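Local coordinates for protein BIFUNCTIONAL PROTEIN Proline utilization A (PutA) (Corynebacterium freiburgense, PDB 5UX5) that probably oxidises proline to glutamate in two coupled steps, joining an FAD-dependent proline dehydrogenase and an NAD-dependent aldehyde dehydrogenase in one chain, at residues K695-T701 against A728-V734; G804-R810 against P823-H829; F815-E819 against W839-F845. All coordinates share one frame. Residues are numbered along the deposited sequence.

Contact 1: K695-T701 against A728-V734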
loop_
_atom_site.group_PDB
_atom_site.type_symbol
_atom_site.label_atom_id
_atom_site.label_comp_id
_atom_site.label_asym_id
_atom_site.label_seq_id
_atom_site.Cartn_x
_atom_site.Cartn_y
_atom_site.Cartn_z
ATOM N N LYS A 695 19.755 1.980 0.322
ATOM C CA LYS A 695 19.902 1.850 1.773
ATOM C C LYS A 695 18.972 2.893 2.390
ATOM O O LYS A 695 19.380 4.014 2.704
ATOM C CB LYS A 695 21.377 2.056 2.225
ATOM C CG LYS A 695 21.632 1.643 3.698
ATOM C CD LYS A 695 21.346 0.161 3.876
ATOM C CE LYS A 695 21.404 -0.293 5.319
ATOM N NZ LYS A 695 21.243 -1.778 5.374
ATOM N N ASN A 696 17.740 2.493 2.637
ATOM C CA ASN A 696 16.637 3.419 2.832
ATOM C C ASN A 696 16.224 3.461 4.295
ATOM O O ASN A 696 16.224 2.434 4.978
ATOM C CB ASN A 696 15.466 2.989 1.963
ATOM C CG ASN A 696 15.895 2.716 0.555
ATOM O OD1 ASN A 696 16.380 3.615 -0.128
ATOM N ND2 ASN A 696 15.759 1.466 0.115
ATOM N N ALA A 697 15.863 4.650 4.762
ATOM C CA ALA A 697 15.536 4.881 6.153
ATOM C C ALA A 697 14.165 5.517 6.253
ATOM O O ALA A 697 13.693 6.156 5.303
ATOM C CB ALA A 697 16.565 5.783 6.827
ATOM N N ILE A 698 13.518 5.310 7.403
ATOM C CA ILE A 698 12.322 6.056 7.790
ATOM C C ILE A 698 12.634 6.780 9.086
ATOM O O ILE A 698 12.995 6.143 10.085
ATOM C CB ILE A 698 11.087 5.152 7.944
ATOM C CG1 ILE A 698 10.649 4.591 6.602
ATOM C CG2 ILE A 698 9.922 5.849 8.685
ATOM C CD1 ILE A 698 9.451 3.667 6.777
ATOM N N ILE A 699 12.488 8.101 9.075
ATOM C CA ILE A 699 12.659 8.911 10.280
ATOM C C ILE A 699 11.334 8.995 11.043
ATOM O O ILE A 699 10.274 9.263 10.457
ATOM C CB ILE A 699 13.182 10.312 9.927
ATOM C CG1 ILE A 699 14.532 10.215 9.214
ATOM C CG2 ILE A 699 13.257 11.165 11.163
ATOM C CD1 ILE A 699 15.109 11.563 8.850
ATOM N N VAL A 700 11.402 8.770 12.353
ATOM C CA VAL A 700 10.268 8.825 13.261
ATOM C C VAL A 700 10.615 9.823 14.354
ATOM O O VAL A 700 11.524 9.581 15.157
ATOM C CB VAL A 700 9.954 7.447 13.859
ATOM C CG1 VAL A 700 8.705 7.498 14.795
ATOM C CG2 VAL A 700 9.809 6.427 12.743
ATOM N N THR A 701 9.880 10.911 14.411
ATOM C CA THR A 701 10.064 11.966 15.394
ATOM C C THR A 701 8.992 11.865 16.462
ATOM O O THR A 701 7.926 11.297 16.221
ATOM C CB THR A 701 9.990 13.340 14.714
ATOM O OG1 THR A 701 8.617 13.703 14.503
ATOM C CG2 THR A 701 10.727 13.321 13.389
ATOM N N ALA A 728 12.918 -0.780 3.833
ATOM C CA ALA A 728 13.338 0.050 4.956
ATOM C C ALA A 728 14.325 -0.757 5.787
ATOM O O ALA A 728 13.945 -1.684 6.495
ATOM C CB ALA A 728 12.143 0.501 5.785
ATOM N N SER A 729 15.594 -0.421 5.674
ATOM C CA SER A 729 16.662 -1.085 6.386
ATOM C C SER A 729 16.997 -0.362 7.665
ATOM O O SER A 729 17.533 -0.963 8.599
ATOM C CB SER A 729 17.907 -1.128 5.494
ATOM O OG SER A 729 18.400 -2.443 5.291
ATOM N N LEU A 730 16.637 0.895 7.742
ATOM C CA LEU A 730 16.951 1.730 8.875
ATOM C C LEU A 730 15.687 2.461 9.288
ATOM O O LEU A 730 14.914 2.916 8.438
ATOM C CB LEU A 730 18.061 2.714 8.499
ATOM C CG LEU A 730 19.343 2.086 7.920
ATOM C CD1 LEU A 730 20.176 3.101 7.170
ATOM C CD2 LEU A 730 20.212 1.470 9.002
ATOM N N VAL A 731 15.469 2.539 10.593
ATOM C CA VAL A 731 14.543 3.482 11.203
ATOM C C VAL A 731 15.376 4.372 12.135
ATOM O O VAL A 731 16.157 3.872 12.960
ATOM C CB VAL A 731 13.372 2.744 11.920
ATOM C CG1 VAL A 731 13.860 1.818 12.991
ATOM C CG2 VAL A 731 12.316 3.693 12.496
ATOM N N ILE A 732 15.256 5.685 11.952
ATOM C CA ILE A 732 16.017 6.676 12.710
ATOM C C ILE A 732 15.015 7.406 13.586
ATOM O O ILE A 732 14.149 8.123 13.073
ATOM C CB ILE A 732 16.744 7.682 11.802
ATOM C CG1 ILE A 732 17.583 7.008 10.732
ATOM C CG2 ILE A 732 17.624 8.618 12.603
ATOM C CD1 ILE A 732 18.120 8.024 9.783
ATOM N N LEU A 733 15.127 7.232 14.897
ATOM C CA LEU A 733 14.221 7.843 15.859
ATOM C C LEU A 733 14.853 9.106 16.421
ATOM O O LEU A 733 16.018 9.084 16.835
ATOM C CB LEU A 733 13.927 6.881 17.001
ATOM C CG LEU A 733 13.722 5.438 16.606
ATOM C CD1 LEU A 733 13.541 4.630 17.866
ATOM C CD2 LEU A 733 12.500 5.374 15.765
ATOM N N VAL A 734 14.102 10.203 16.423
ATOM C CA VAL A 734 14.572 11.447 17.027
ATOM C C VAL A 734 14.068 11.523 18.459
ATOM O O VAL A 734 12.863 11.374 18.715
ATOM C CB VAL A 734 14.128 12.679 16.226
ATOM C CG1 VAL A 734 14.627 13.917 16.924
ATOM C CG2 VAL A 734 14.678 12.627 14.799
#
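The two strands run side by side in parallel, their axes 24° apart, and interlock on both faces. On one face the short Ala697 makes a hollow that its partner strand fills: Ala697 CB meets Leu730 CB at 3.8 Å and Ile732 CD1 at 4.0 Å, and the same Ile732 CD1 reaches Ile699 CG1 at 4.2 Å. On the other face Val700 fits between two neighbours, its CG2 3.7 Å from Val731 CG2 and its CB 3.8 Å from Leu733 CD2. The ladder behind these side chains ends in Val700 N to Ile732 O and Val734 N to Val700 O, each 2.9 Å. At its start Asn696 O accepts from both Ser729 N (3.0 Å) and Leu730 N (3.2 Å), and Lys695 NZ donates to Ser729 OG (2.9 Å) as well as to His818 O. Helix 833-841 packs on the Ile699-Ile732 face and helix 706-718 on the Ile698-Val731 face; since helix 706-718 also links the strands, this is a beta-alpha-beta crossover in the aldehyde dehydrogenase domain.

Contact 2: G804-R810 against P823-H829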
loop_
_atom_site.group_PDB
_atom_site.type_symbol
_atom_site.label_atom_id
_atom_site.label_comp_id
_atom_site.label_asym_id
_atom_site.label_seq_id
_atom_site.Cartn_x
_atom_site.Cartn_y
_atom_site.Cartn_z
ATOM N N GLY A 804 15.079 -9.840 12.117
ATOM C CA GLY A 804 15.842 -9.326 13.233
ATOM C C GLY A 804 15.838 -7.808 13.270
ATOM O O GLY A 804 15.540 -7.156 12.290
ATOM N N ILE A 805 16.170 -7.253 14.431
ATOM C CA ILE A 805 16.245 -5.803 14.615
ATOM C C ILE A 805 17.502 -5.479 15.438
ATOM O O ILE A 805 17.611 -5.892 16.601
ATOM C CB ILE A 805 14.986 -5.246 15.300
ATOM C CG1 ILE A 805 13.747 -5.539 14.464
ATOM C CG2 ILE A 805 15.123 -3.766 15.622
ATOM C CD1 ILE A 805 12.495 -5.172 15.158
ATOM N N ARG A 806 18.463 -4.773 14.818
ATOM C CA ARG A 806 19.611 -4.184 15.514
ATOM C C ARG A 806 19.266 -2.833 16.114
ATOM O O ARG A 806 18.618 -1.997 15.468
ATOM C CB ARG A 806 20.761 -3.928 14.562
ATOM C CG ARG A 806 21.197 -5.069 13.813
ATOM C CD ARG A 806 22.254 -4.621 12.863
ATOM N NE ARG A 806 22.689 -5.805 12.158
ATOM C CZ ARG A 806 23.934 -6.225 12.113
ATOM N NH1 ARG A 806 24.889 -5.520 12.713
ATOM N NH2 ARG A 806 24.211 -7.342 11.452
ATOM N N ASP A 807 19.788 -2.588 17.310
ATOM C CA ASP A 807 19.665 -1.321 18.015
ATOM C C ASP A 807 21.032 -0.629 18.101
ATOM O O ASP A 807 22.085 -1.282 18.142
ATOM C CB ASP A 807 19.062 -1.590 19.409
ATOM C CG ASP A 807 18.437 -0.373 20.052
ATOM O OD1 ASP A 807 18.288 0.674 19.389
ATOM O OD2 ASP A 807 18.028 -0.501 21.230
ATOM N N ASN A 808 21.005 0.708 18.141
ATOM C CA ASN A 808 22.207 1.534 18.308
ATOM C C ASN A 808 23.153 1.431 17.103
ATOM O O ASN A 808 24.377 1.443 17.249
ATOM C CB ASN A 808 22.922 1.174 19.613
ATOM C CG ASN A 808 22.080 1.493 20.832
ATOM O OD1 ASN A 808 21.483 2.567 20.929
ATOM N ND2 ASN A 808 21.974 0.535 21.740
ATOM N N VAL A 809 22.582 1.324 15.907
ATOM C CA VAL A 809 23.376 1.360 14.681
ATOM C C VAL A 809 23.933 2.769 14.517
ATOM O O VAL A 809 23.177 3.745 14.460
ATOM C CB VAL A 809 22.524 0.942 13.474
ATOM C CG1 VAL A 809 23.214 1.286 12.186
ATOM C CG2 VAL A 809 22.250 -0.543 13.524
ATOM N N ARG A 810 25.319 2.890 14.450
ATOM C CA ARG A 810 25.861 4.242 14.503
ATOM C C ARG A 810 26.193 4.757 13.104
ATOM O O ARG A 810 26.463 3.961 12.199
ATOM C CB ARG A 810 27.116 4.272 15.382
ATOM C CG ARG A 810 26.888 4.014 16.877
ATOM C CD ARG A 810 26.024 5.103 17.516
ATOM N NE ARG A 810 26.508 6.460 17.243
ATOM C CZ ARG A 810 25.943 7.570 17.721
ATOM N NH1 ARG A 810 24.865 7.489 18.502
ATOM N NH2 ARG A 810 26.455 8.763 17.425
ATOM N N PRO A 823 16.002 -9.707 5.731
ATOM C CA PRO A 823 15.042 -9.358 6.796
ATOM C C PRO A 823 15.704 -8.795 8.056
ATOM O O PRO A 823 15.564 -9.342 9.153
ATOM C CB PRO A 823 14.355 -10.702 7.067
ATOM C CG PRO A 823 15.179 -11.755 6.306
ATOM C CD PRO A 823 16.403 -11.115 5.797
ATOM N N VAL A 824 16.422 -7.681 7.904
ATOM C CA VAL A 824 17.168 -7.057 8.989
ATOM C C VAL A 824 16.895 -5.562 8.970
ATOM O O VAL A 824 17.128 -4.893 7.957
ATOM C CB VAL A 824 18.682 -7.305 8.869
ATOM C CG1 VAL A 824 19.421 -6.768 10.097
ATOM C CG2 VAL A 824 18.986 -8.776 8.613
ATOM N N LEU A 825 16.451 -5.042 10.101
ATOM C CA LEU A 825 16.181 -3.633 10.303
ATOM C C LEU A 825 17.107 -3.118 11.380
ATOM O O LEU A 825 17.302 -3.786 12.391
ATOM C CB LEU A 825 14.744 -3.423 10.741
ATOM C CG LEU A 825 14.378 -2.052 11.282
ATOM C CD1 LEU A 825 14.375 -1.049 10.146
ATOM C CD2 LEU A 825 13.012 -2.150 11.942
ATOM N N GLY A 826 17.677 -1.937 11.178
ATOM C CA GLY A 826 18.542 -1.312 12.176
ATOM C C GLY A 826 17.919 -0.029 12.699
ATOM O O GLY A 826 17.356 0.754 11.928
ATOM N N ILE A 827 18.050 0.198 14.005
ATOM C CA ILE A 827 17.545 1.408 14.648
ATOM C C ILE A 827 18.721 2.309 14.957
ATOM O O ILE A 827 19.699 1.867 15.561
ATOM C CB ILE A 827 16.774 1.105 15.942
ATOM C CG1 ILE A 827 15.713 0.034 15.696
ATOM C CG2 ILE A 827 16.170 2.403 16.504
ATOM C CD1 ILE A 827 14.956 -0.348 16.929
ATOM N N MET A 828 18.627 3.562 14.536
ATOM C CA MET A 828 19.578 4.596 14.903
ATOM C C MET A 828 18.870 5.588 15.804
ATOM O O MET A 828 17.673 5.834 15.642
ATOM C CB MET A 828 20.141 5.298 13.673
ATOM C CG MET A 828 20.538 4.346 12.585
ATOM S SD MET A 828 21.217 5.196 11.151
ATOM C CE MET A 828 22.857 5.625 11.718
ATOM N N HIS A 829 19.584 6.103 16.798
ATOM C CA HIS A 829 19.027 7.084 17.722
ATOM C C HIS A 829 19.700 8.422 17.458
ATOM O O HIS A 829 20.897 8.579 17.722
ATOM C CB HIS A 829 19.219 6.646 19.169
ATOM C CG HIS A 829 18.581 5.332 19.483
ATOM N ND1 HIS A 829 17.248 5.212 19.822
ATOM C CD2 HIS A 829 19.101 4.083 19.534
ATOM C CE1 HIS A 829 16.972 3.939 20.051
ATOM N NE2 HIS A 829 18.079 3.233 19.887
#
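Pro823 begins the pairing before the strand proper, its carbonyl O accepting Gly804 N at 3.0 Å. Val824 follows with its side chain on the same face as that of Arg806: Val824 CG1 lies 4.0 Å from Arg806 NE, at the edge of the guanidinium, whose charge is met by Glu785 and which also donates to Gly777 O. Leu825 bonds through both its backbone groups, with Leu825 N to Gly804 O at 3.2 Å and Arg806 N to Leu825 O at 2.9 Å, while its side chain joins Ile805 and Leu744 of helix 740-750 on the opposite face. At Gly826 the lack of a side chain matters, because Val809 CG2 sits 4.0 Å from Gly826 CA, where a beta carbon would be crowded. Ile827 N donates to Arg806 O over a short 2.7 Å, and Ile827 CD1 packs on Ile805 CG2 at 3.7 Å. The first strand stops at Asp807; Asn808 then takes positive phi (66°), yet Val809 N still reaches Ile827 O at 3.0 Å. Met828 packs against this turn, its CG 3.3 Å from Val809 O and its CE 3.7 Å from Arg810 C. His829 finishes the walk by giving NE2 to Asp807 OD1 at 2.6 Å, a His-carboxylate bond that ties the strand ends together. These are adjacent parallel strands of the aldehyde dehydrogenase domain's sheet, connected not by a crossover helix but by the loop that carries Glu819 to NAD.

Contact 3: F815-E819 against W839-F845. With NAD (nicotinamide-adenine-dinucleotide), chain F.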
loop_
_atom_site.group_PDB
_atom_site.type_symbol
_atom_site.label_atom_id
_atom_site.label_comp_id
_atom_site.label_asym_id
_atom_site.label_seq_id
_atom_site.Cartn_x
_atom_site.Cartn_y
_atom_site.Cartn_z
ATOM N N PHE A 815 26.584 -1.486 9.077
ATOM C CA PHE A 815 25.180 -1.698 8.710
ATOM C C PHE A 815 24.493 -0.417 8.216
ATOM O O PHE A 815 23.472 -0.490 7.505
ATOM C CB PHE A 815 24.398 -2.333 9.877
ATOM C CG PHE A 815 23.046 -2.800 9.475
ATOM C CD1 PHE A 815 22.907 -3.955 8.711
ATOM C CD2 PHE A 815 21.920 -2.062 9.786
ATOM C CE1 PHE A 815 21.668 -4.363 8.264
ATOM C CE2 PHE A 815 20.672 -2.472 9.351
ATOM C CZ PHE A 815 20.547 -3.623 8.596
ATOM N N HIS A 816 25.050 0.749 8.542
ATOM C CA HIS A 816 24.513 2.009 8.041
ATOM C C HIS A 816 24.750 2.179 6.542
ATOM O O HIS A 816 23.939 2.817 5.864
ATOM C CB HIS A 816 25.140 3.159 8.830
ATOM C CG HIS A 816 24.695 4.510 8.392
ATOM N ND1 HIS A 816 25.504 5.621 8.491
ATOM C CD2 HIS A 816 23.530 4.936 7.857
ATOM C CE1 HIS A 816 24.861 6.673 8.019
ATOM N NE2 HIS A 816 23.660 6.285 7.628
ATOM N N THR A 817 25.821 1.588 5.993
ATOM C CA THR A 817 26.264 1.892 4.631
ATOM C C THR A 817 26.310 0.665 3.716
ATOM O O THR A 817 26.914 0.735 2.641
ATOM C CB THR A 817 27.647 2.574 4.655
ATOM O OG1 THR A 817 28.660 1.663 5.089
ATOM C CG2 THR A 817 27.654 3.732 5.628
ATOM N N HIS A 818 25.675 -0.448 4.097
ATOM C CA HIS A 818 25.684 -1.675 3.300
ATOM C C HIS A 818 24.279 -2.257 3.231
ATOM O O HIS A 818 23.724 -2.643 4.263
ATOM C CB HIS A 818 26.637 -2.706 3.903
ATOM C CG HIS A 818 28.075 -2.334 3.767
ATOM N ND1 HIS A 818 28.662 -1.355 4.544
ATOM C CD2 HIS A 818 29.039 -2.770 2.924
ATOM C CE1 HIS A 818 29.926 -1.214 4.194
ATOM N NE2 HIS A 818 30.180 -2.058 3.210
ATOM N N GLU A 819 23.715 -2.337 2.026
ATOM C CA GLU A 819 22.400 -2.939 1.841
ATOM C C GLU A 819 22.547 -4.448 1.867
ATOM O O GLU A 819 23.257 -5.013 1.031
ATOM C CB GLU A 819 21.745 -2.475 0.537
ATOM C CG GLU A 819 22.668 -2.313 -0.683
ATOM C CD GLU A 819 22.750 -3.543 -1.586
ATOM O OE1 GLU A 819 21.711 -4.200 -1.779
ATOM O OE2 GLU A 819 23.853 -3.842 -2.113
ATOM N N TRP A 839 21.982 11.780 8.644
ATOM C CA TRP A 839 22.263 10.350 8.614
ATOM C C TRP A 839 21.563 9.668 7.448
ATOM O O TRP A 839 22.151 8.800 6.794
ATOM C CB TRP A 839 21.876 9.707 9.940
ATOM C CG TRP A 839 22.756 10.116 11.085
ATOM C CD1 TRP A 839 23.881 10.903 11.041
ATOM C CD2 TRP A 839 22.573 9.765 12.448
ATOM N NE1 TRP A 839 24.400 11.063 12.298
ATOM C CE2 TRP A 839 23.615 10.370 13.183
ATOM C CE3 TRP A 839 21.619 8.993 13.125
ATOM C CZ2 TRP A 839 23.728 10.229 14.550
ATOM C CZ3 TRP A 839 21.727 8.854 14.475
ATOM C CH2 TRP A 839 22.778 9.469 15.182
ATOM N N GLN A 840 20.301 10.029 7.187
ATOM C CA GLN A 840 19.567 9.454 6.058
ATOM C C GLN A 840 20.249 9.752 4.720
ATOM O O GLN A 840 20.147 8.960 3.774
ATOM C CB GLN A 840 18.132 9.992 6.066
ATOM C CG GLN A 840 17.180 9.421 5.012
ATOM C CD GLN A 840 15.746 9.766 5.324
ATOM O OE1 GLN A 840 15.470 10.789 5.947
ATOM N NE2 GLN A 840 14.822 8.911 4.906
ATOM N N ASN A 841 20.978 10.864 4.634
ATOM C CA ASN A 841 21.568 11.318 3.384
ATOM C C ASN A 841 22.975 10.784 3.130
ATOM O O ASN A 841 23.494 10.974 2.022
ATOM C CB ASN A 841 21.585 12.850 3.357
ATOM C CG ASN A 841 20.184 13.436 3.154
ATOM O OD1 ASN A 841 19.297 12.792 2.579
ATOM N ND2 ASN A 841 19.986 14.658 3.621
ATOM N N SER A 842 23.596 10.103 4.106
ATOM C CA SER A 842 24.990 9.665 4.022
ATOM C C SER A 842 25.160 8.141 3.950
ATOM O O SER A 842 26.190 7.610 4.362
ATOM C CB SER A 842 25.773 10.209 5.209
ATOM O OG SER A 842 25.096 9.949 6.422
ATOM N N THR A 843 24.174 7.434 3.417
ATOM C CA THR A 843 24.279 6.001 3.171
ATOM C C THR A 843 25.083 5.677 1.915
ATOM O O THR A 843 25.501 4.521 1.734
ATOM C CB THR A 843 22.859 5.404 3.049
ATOM O OG1 THR A 843 22.090 6.192 2.119
ATOM C CG2 THR A 843 22.152 5.341 4.402
ATOM N N GLY A 844 25.291 6.666 1.034
ATOM C CA GLY A 844 25.830 6.422 -0.271
ATOM C C GLY A 844 24.769 6.215 -1.313
ATOM O O GLY A 844 25.061 6.311 -2.510
ATOM N N PHE A 845 23.547 5.940 -0.883
ATOM C CA PHE A 845 22.424 5.689 -1.763
ATOM C C PHE A 845 21.390 6.812 -1.650
ATOM O O PHE A 845 21.433 7.651 -0.740
ATOM C CB PHE A 845 21.792 4.329 -1.443
ATOM C CG PHE A 845 22.748 3.179 -1.507
ATOM C CD1 PHE A 845 23.609 2.906 -0.463
ATOM C CD2 PHE A 845 22.768 2.342 -2.618
ATOM C CE1 PHE A 845 24.489 1.825 -0.529
ATOM C CE2 PHE A 845 23.645 1.259 -2.689
ATOM C CZ PHE A 845 24.502 1.001 -1.643
HETATM P PA NAD F . 22.989 -9.025 -10.765
HETATM O O1A NAD F . 23.260 -7.488 -10.616
HETATM O O2A NAD F . 24.332 -9.818 -10.631
HETATM O O5B NAD F . 22.411 -9.334 -12.194
HETATM C C5B NAD F . 21.126 -8.943 -12.610
HETATM C C4B NAD F . 20.888 -9.378 -14.056
HETATM O O4B NAD F . 22.035 -9.223 -14.899
HETATM C C3B NAD F . 20.430 -10.802 -14.136
HETATM O O3B NAD F . 19.593 -11.009 -15.219
HETATM C C2B NAD F . 21.752 -11.440 -14.289
HETATM O O2B NAD F . 21.713 -12.781 -14.632
HETATM C C1B NAD F . 22.399 -10.536 -15.287
HETATM N N9A NAD F . 23.846 -10.710 -15.343
HETATM C C8A NAD F . 24.753 -10.486 -14.324
HETATM N N7A NAD F . 26.001 -10.762 -14.756
HETATM C C5A NAD F . 25.960 -11.181 -16.095
HETATM C C6A NAD F . 26.906 -11.570 -17.038
HETATM N N6A NAD F . 28.315 -11.636 -16.737
HETATM N N1A NAD F . 26.505 -11.907 -18.275
HETATM C C2A NAD F . 25.195 -11.882 -18.633
HETATM N N3A NAD F . 24.241 -11.501 -17.740
HETATM C C4A NAD F . 24.587 -11.150 -16.483
HETATM O O3 NAD F . 21.887 -9.384 -9.662
HETATM P PN NAD F . 21.749 -10.706 -8.754
HETATM O O1N NAD F . 22.906 -11.678 -8.862
HETATM O O2N NAD F . 20.587 -11.494 -9.283
HETATM O O5D NAD F . 21.545 -10.171 -7.250
HETATM C C5D NAD F . 22.580 -9.373 -6.693
HETATM C C4D NAD F . 22.163 -8.285 -5.699
HETATM O O4D NAD F . 21.330 -7.272 -6.212
HETATM C C3D NAD F . 21.436 -8.710 -4.470
HETATM O O3D NAD F . 22.164 -9.510 -3.612
HETATM C C2D NAD F . 21.248 -7.368 -3.884
HETATM O O2D NAD F . 22.288 -7.096 -3.013
HETATM C C1D NAD F . 21.177 -6.444 -5.079
#
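His816 projects its imidazole over the end of helix 833-841, where NE2 donates to Trp839 O at 3.0 Å; the carbonyl oxygen lies at the ring edge, near its plane. Ser842 OG, hydrogen-bonded to Glu838 O, lies near the same edge, 3.7 Å from His816 CE1. The other ring nitrogen, His816 ND1, is bonded to Gly812 N, so the imidazole bridges its own loop and the helix terminus. Past the helix the chain turns back through Gly844, whose backbone angles (93°, -17°) call for glycine, and Thr843 comes against the loop with its CG2 3.4 Å from His816 O. The loop 815-819 leads into the E-x-F-G-P sequence of aldehyde dehydrogenases, which starts at Glu819 and ends at Pro823; in this family its glutamate holds the nicotinamide ribose. Accordingly, NAD O2D, a ribose hydroxyl, donates to Glu819 OE1 at 3.2 Å, and Ser693 is a second partner of this carboxylate. The Phe845 ring flanks the aliphatic part of that side chain, its CZ 3.9 Å from Glu819 CG, and Phe845 CE1 stands 4.1 Å from Thr817 O. Lys695 makes a cation-pi contact with the ring of Phe815 and donates to His818 O.

How the contacts relate
From the N terminus, contact 1 comes first: it closes the excursion through helix 706-718 and is complete before the others open. Contact 2 then brings strand 824-830 alongside 804-807, closing a loop that contains residues 815-819. Those residues pair beyond it with 839-845, so contacts 2 and 3 cross. Contacts 1 and 2 are continuous in one sheet, since Gly826 bonds to the backbone of Ser729 and Val731 (Ser729 O to Gly826 N, 2.8 Å), giving the strand order 696-700, 728-734, 824-830, 804-807. Contact 3 lies along this sheet: Phe815 packs on Val824, Trp839 on Met828, and Gln840 against Ala697 and Ile699, joining the sheet to helix 833-841 and the NAD pocket.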